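Local coordinates for isoaspartyl dipeptidase (Fervidobacterium islandicum, PDB 7CDH), which probably hydrolyses isoaspartyl (beta-aspartyl) dipeptides as a zinc-dependent metallopeptidase of the amidohydrolase superfamily, a role linked to the repair of damaged proteins, at residues V132-V146 and I175-K188. Residues are numbered along the deposited sequence; the frame is centred on the assembly and turned at random.
Sequences VPPVTFTGSIMRDIV and IVADIRVGGMISGK
Ile145 is the knob of this helix pair, its side chain set in a hole formed by Ile179, Gly182, Gly183 and Ser186. Its CG2 lies 3.6 Å from Gly182 CA, where a CB on the glycine would collide with it; the absence of a side chain there is consistent with the close approach of the axes of the helical segments 141-146 and 175-186, 8.3 Å at a crossing angle of -25°. The same CG2 touches Ile179 CD1 (4.0 Å). With CG1 anti to the backbone N (chi1 -169°), Ile145 sends CD1 on toward the backbone of Gly183. Trimming Ile145 to alanine is likely to leave the hole over the two glycines largely unfilled, with Ile179 CD1 losing its contact with CG2. One turn earlier, Ile141 crosses Ile175 at about a right angle, CD1 standing 3.6 Å from Ile175 CG2. Met142 runs extended and then bends at chi3 (-72°), which brings CE to 3.6 Å from Val181 CG1, while Val146 CG2 packs on Ile185. Beyond the helix, Lys188 passes Ile145 in the opposing direction and its NZ donates to Ile145 O (2.7 Å), in the carbonyl plane on a lone pair; Ile148, Asp149 and Val151 offer further carbonyls to this ammonium. A water accepts from Met142 N and donates to Asp178 OD2, which also forms a salt bridge with Arg131 of a neighbouring subunit. Ser140 is the N-cap of helix 141-147, its OG accepting from Arg143 N. These neighbouring, nearly parallel helices flank strand 151-159, which contributes the zinc ligand Glu156, an arrangement characteristic of the outer helical layer of the amidohydrolase TIM barrel.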
loop_
_atom_site.group_PDB
_atom_site.type_symbol
_atom_site.label_atom_id
_atom_site.label_comp_id
_atom_site.label_asym_id
_atom_site.label_seq_id
_atom_site.Cartn_x
_atom_site.Cartn_y
_atom_site.Cartn_z
ATOM N N VAL A 132 17.749 9.410 7.297
ATOM C CA VAL A 132 17.805 8.286 6.325
ATOM C C VAL A 132 16.876 7.199 6.860
ATOM O O VAL A 132 16.960 6.892 8.055
ATOM C CB VAL A 132 19.264 7.814 6.206
ATOM C CG1 VAL A 132 19.355 6.467 5.532
ATOM C CG2 VAL A 132 20.113 8.863 5.504
ATOM N N PRO A 133 15.935 6.612 6.073
ATOM C CA PRO A 133 15.730 6.887 4.653
ATOM C C PRO A 133 15.023 8.220 4.399
ATOM O O PRO A 133 14.164 8.627 5.175
ATOM C CB PRO A 133 14.769 5.755 4.189
ATOM C CG PRO A 133 13.977 5.396 5.397
ATOM C CD PRO A 133 14.912 5.658 6.573
ATOM N N PRO A 134 15.356 8.936 3.310
ATOM C CA PRO A 134 14.955 10.328 3.169
ATOM C C PRO A 134 13.503 10.480 2.718
ATOM O O PRO A 134 13.087 9.650 1.947
ATOM C CB PRO A 134 15.921 10.859 2.101
ATOM C CG PRO A 134 16.213 9.663 1.265
ATOM C CD PRO A 134 16.242 8.500 2.237
ATOM N N VAL A 135 12.818 11.513 3.222
ATOM C CA VAL A 135 11.448 11.921 2.807
ATOM C C VAL A 135 11.546 12.289 1.328
ATOM O O VAL A 135 12.608 12.772 0.913
ATOM C CB VAL A 135 10.927 13.131 3.612
ATOM C CG1 VAL A 135 10.632 12.773 5.050
ATOM C CG2 VAL A 135 11.893 14.344 3.533
ATOM N N THR A 136 10.469 12.101 0.573
ATOM C CA THR A 136 10.456 12.322 -0.887
ATOM C C THR A 136 9.100 12.925 -1.229
ATOM O O THR A 136 8.228 12.833 -0.392
ATOM C CB THR A 136 10.796 11.033 -1.650
ATOM O OG1 THR A 136 9.687 10.139 -1.557
ATOM C CG2 THR A 136 12.027 10.339 -1.111
ATOM N N PHE A 137 9.004 13.605 -2.365
ATOM C CA PHE A 137 7.743 14.101 -2.941
ATOM C C PHE A 137 6.934 12.962 -3.559
ATOM O O PHE A 137 5.731 13.044 -3.520
ATOM C CB PHE A 137 8.037 15.096 -4.058
ATOM C CG PHE A 137 8.609 16.409 -3.616
ATOM C CD1 PHE A 137 9.981 16.601 -3.534
ATOM C CD2 PHE A 137 7.776 17.461 -3.300
ATOM C CE1 PHE A 137 10.512 17.830 -3.156
ATOM C CE2 PHE A 137 8.309 18.692 -2.944
ATOM C CZ PHE A 137 9.673 18.892 -2.893
ATOM N N THR A 138 7.602 11.964 -4.152
ATOM C CA THR A 138 7.031 10.986 -5.121
ATOM C C THR A 138 7.387 9.544 -4.741
ATOM O O THR A 138 7.108 8.670 -5.531
ATOM C CB THR A 138 7.570 11.219 -6.541
ATOM O OG1 THR A 138 8.944 10.838 -6.427
ATOM C CG2 THR A 138 7.434 12.635 -7.072
ATOM N N GLY A 139 8.058 9.286 -3.625
ATOM C CA GLY A 139 8.399 7.907 -3.227
ATOM C C GLY A 139 9.812 7.491 -3.561
ATOM O O GLY A 139 10.257 6.426 -3.042
ATOM N N SER A 140 10.533 8.236 -4.393
ATOM C CA SER A 140 11.986 7.966 -4.586
ATOM C C SER A 140 12.719 9.275 -4.851
ATOM O O SER A 140 12.150 10.156 -5.541
ATOM C CB SER A 140 12.249 6.903 -5.663
ATOM O OG SER A 140 12.134 7.386 -7.007
ATOM N N ILE A 141 13.938 9.414 -4.343
ATOM C CA ILE A 141 14.687 10.672 -4.606
ATOM C C ILE A 141 15.015 10.753 -6.101
ATOM O O ILE A 141 15.099 11.863 -6.642
ATOM C CB ILE A 141 15.909 10.815 -3.695
ATOM C CG1 ILE A 141 16.996 9.805 -4.019
ATOM C CG2 ILE A 141 15.496 10.757 -2.233
ATOM C CD1 ILE A 141 18.061 9.750 -2.935
ATOM N N MET A 142 15.114 9.626 -6.784
ATOM C CA MET A 142 15.475 9.655 -8.212
ATOM C C MET A 142 14.297 10.234 -8.994
ATOM O O MET A 142 14.545 11.055 -9.879
ATOM C CB MET A 142 15.840 8.276 -8.727
ATOM C CG MET A 142 16.318 8.324 -10.140
ATOM S SD MET A 142 16.672 6.701 -10.848
ATOM C CE MET A 142 18.170 6.253 -9.975
ATOM N N ARG A 143 13.060 9.822 -8.688
ATOM C CA ARG A 143 11.860 10.400 -9.334
ATOM C C ARG A 143 11.724 11.881 -8.972
ATOM O O ARG A 143 11.326 12.627 -9.862
ATOM C CB ARG A 143 10.573 9.686 -8.940
ATOM C CG ARG A 143 10.441 8.314 -9.554
ATOM C CD ARG A 143 9.221 7.630 -8.948
ATOM N NE ARG A 143 8.069 8.325 -9.460
ATOM C CZ ARG A 143 7.560 8.072 -10.652
ATOM N NH1 ARG A 143 8.141 7.136 -11.403
ATOM N NH2 ARG A 143 6.508 8.776 -11.083
ATOM N N ASP A 144 12.062 12.278 -7.741
ATOM C CA ASP A 144 11.977 13.690 -7.283
ATOM C C ASP A 144 12.828 14.582 -8.190
ATOM O O ASP A 144 12.301 15.563 -8.741
ATOM C CB ASP A 144 12.362 13.839 -5.824
ATOM C CG ASP A 144 11.349 13.318 -4.826
ATOM O OD1 ASP A 144 10.297 12.782 -5.263
ATOM O OD2 ASP A 144 11.625 13.474 -3.587
ATOM N N ILE A 145 14.083 14.218 -8.400
ATOM C CA ILE A 145 15.022 15.061 -9.187
ATOM C C ILE A 145 14.655 14.974 -10.669
ATOM O O ILE A 145 14.820 15.934 -11.357
ATOM C CB ILE A 145 16.481 14.694 -8.880
ATOM C CG1 ILE A 145 17.440 15.731 -9.476
ATOM C CG2 ILE A 145 16.787 13.274 -9.326
ATOM C CD1 ILE A 145 18.873 15.655 -8.939
ATOM N N VAL A 146 14.082 13.891 -11.161
ATOM C CA VAL A 146 13.749 13.827 -12.614
ATOM C C VAL A 146 12.488 14.676 -12.838
ATOM O O VAL A 146 12.539 15.537 -13.724
ATOM C CB VAL A 146 13.679 12.368 -13.109
ATOM C CG1 VAL A 146 13.145 12.216 -14.525
ATOM C CG2 VAL A 146 15.033 11.704 -13.028
ATOM N N ILE A 175 21.581 6.044 -1.873
ATOM C CA ILE A 175 21.074 7.442 -1.985
ATOM C C ILE A 175 21.992 8.233 -2.925
ATOM O O ILE A 175 21.474 8.904 -3.823
ATOM C CB ILE A 175 20.954 8.095 -0.591
ATOM C CG1 ILE A 175 19.805 7.482 0.212
ATOM C CG2 ILE A 175 20.822 9.619 -0.688
ATOM C CD1 ILE A 175 20.064 7.535 1.699
ATOM N N VAL A 176 23.305 8.127 -2.763
ATOM C CA VAL A 176 24.239 8.880 -3.642
ATOM C C VAL A 176 24.080 8.363 -5.077
ATOM O O VAL A 176 24.007 9.190 -5.980
ATOM C CB VAL A 176 25.693 8.795 -3.160
ATOM C CG1 VAL A 176 26.637 9.423 -4.160
ATOM C CG2 VAL A 176 25.869 9.440 -1.803
ATOM N N ALA A 177 24.043 7.052 -5.295
ATOM C CA ALA A 177 23.887 6.495 -6.665
ATOM C C ALA A 177 22.554 6.930 -7.282
ATOM O O ALA A 177 22.527 7.231 -8.478
ATOM C CB ALA A 177 24.022 4.997 -6.673
ATOM N N ASP A 178 21.487 6.998 -6.496
ATOM C CA ASP A 178 20.145 7.381 -7.010
ATOM C C ASP A 178 20.165 8.862 -7.410
ATOM O O ASP A 178 19.686 9.194 -8.490
ATOM C CB ASP A 178 19.053 6.994 -6.015
ATOM C CG ASP A 178 18.763 5.486 -5.989
ATOM O OD1 ASP A 178 19.439 4.728 -6.773
ATOM O OD2 ASP A 178 17.864 5.052 -5.168
ATOM N N ILE A 179 20.776 9.734 -6.635
ATOM C CA ILE A 179 20.720 11.175 -6.959
ATOM C C ILE A 179 21.698 11.454 -8.112
ATOM O O ILE A 179 21.345 12.227 -9.009
ATOM C CB ILE A 179 20.923 12.020 -5.688
ATOM C CG1 ILE A 179 20.075 13.298 -5.719
ATOM C CG2 ILE A 179 22.387 12.328 -5.454
ATOM C CD1 ILE A 179 18.576 13.052 -5.745
ATOM N N ARG A 180 22.816 10.743 -8.188
ATOM C CA ARG A 180 23.735 10.839 -9.344
ATOM C C ARG A 180 23.005 10.408 -10.612
ATOM O O ARG A 180 23.057 11.135 -11.631
ATOM C CB ARG A 180 25.015 10.032 -9.144
ATOM C CG ARG A 180 25.768 9.772 -10.434
ATOM C CD ARG A 180 27.201 9.412 -10.143
ATOM N NE ARG A 180 27.955 9.133 -11.363
ATOM C CZ ARG A 180 28.290 10.033 -12.298
ATOM N NH1 ARG A 180 27.925 11.298 -12.200
ATOM N NH2 ARG A 180 28.995 9.662 -13.351
ATOM N N VAL A 181 22.325 9.273 -10.600
ATOM C CA VAL A 181 21.685 8.814 -11.869
ATOM C C VAL A 181 20.508 9.732 -12.218
ATOM O O VAL A 181 20.339 10.084 -13.434
ATOM C CB VAL A 181 21.312 7.333 -11.788
ATOM C CG1 VAL A 181 20.287 6.949 -12.842
ATOM C CG2 VAL A 181 22.580 6.502 -11.928
ATOM N N GLY A 182 19.738 10.127 -11.205
ATOM C CA GLY A 182 18.613 11.042 -11.417
ATOM C C GLY A 182 19.096 12.359 -11.998
ATOM O O GLY A 182 18.406 12.910 -12.866
ATOM N N GLY A 183 20.242 12.842 -11.511
ATOM C CA GLY A 183 20.954 14.012 -12.052
ATOM C C GLY A 183 21.269 13.869 -13.532
ATOM O O GLY A 183 21.015 14.834 -14.292
ATOM N N MET A 184 21.798 12.720 -13.943
ATOM C CA MET A 184 22.210 12.489 -15.350
ATOM C C MET A 184 20.966 12.515 -16.263
ATOM O O MET A 184 21.025 13.122 -17.336
ATOM C CB MET A 184 22.938 11.147 -15.495
ATOM C CG MET A 184 24.233 11.071 -14.702
ATOM S SD MET A 184 25.052 9.458 -14.720
ATOM C CE MET A 184 25.504 9.346 -16.449
ATOM N N ILE A 185 19.882 11.860 -15.871
ATOM C CA ILE A 185 18.648 11.768 -16.693
ATOM C C ILE A 185 18.067 13.177 -16.880
ATOM O O ILE A 185 17.525 13.487 -17.962
ATOM C CB ILE A 185 17.667 10.799 -16.000
ATOM C CG1 ILE A 185 18.209 9.365 -15.992
ATOM C CG2 ILE A 185 16.272 10.856 -16.616
ATOM C CD1 ILE A 185 17.437 8.402 -15.068
ATOM N N SER A 186 18.150 14.006 -15.850
ATOM C CA SER A 186 17.428 15.292 -15.747
ATOM C C SER A 186 18.335 16.465 -16.175
ATOM O O SER A 186 17.858 17.619 -16.244
ATOM C CB SER A 186 16.901 15.453 -14.337
ATOM O OG SER A 186 17.946 15.721 -13.426
ATOM N N GLY A 187 19.604 16.203 -16.448
ATOM C CA GLY A 187 20.552 17.253 -16.839
ATOM C C GLY A 187 20.867 18.182 -15.685
ATOM O O GLY A 187 21.324 19.269 -15.947
ATOM N N LYS A 188 20.673 17.752 -14.443
ATOM C CA LYS A 188 21.038 18.524 -13.223
ATOM C C LYS A 188 22.281 17.930 -12.541
ATOM O O LYS A 188 22.665 16.815 -12.876
ATOM C CB LYS A 188 19.841 18.494 -12.284
ATOM C CG LYS A 188 18.584 19.075 -12.888
ATOM C CD LYS A 188 17.523 19.228 -11.846
ATOM C CE LYS A 188 16.130 18.876 -12.303
ATOM N NZ LYS A 188 15.303 18.619 -11.111
HETATM O O HOH W 1 15.594 6.754 -5.818
#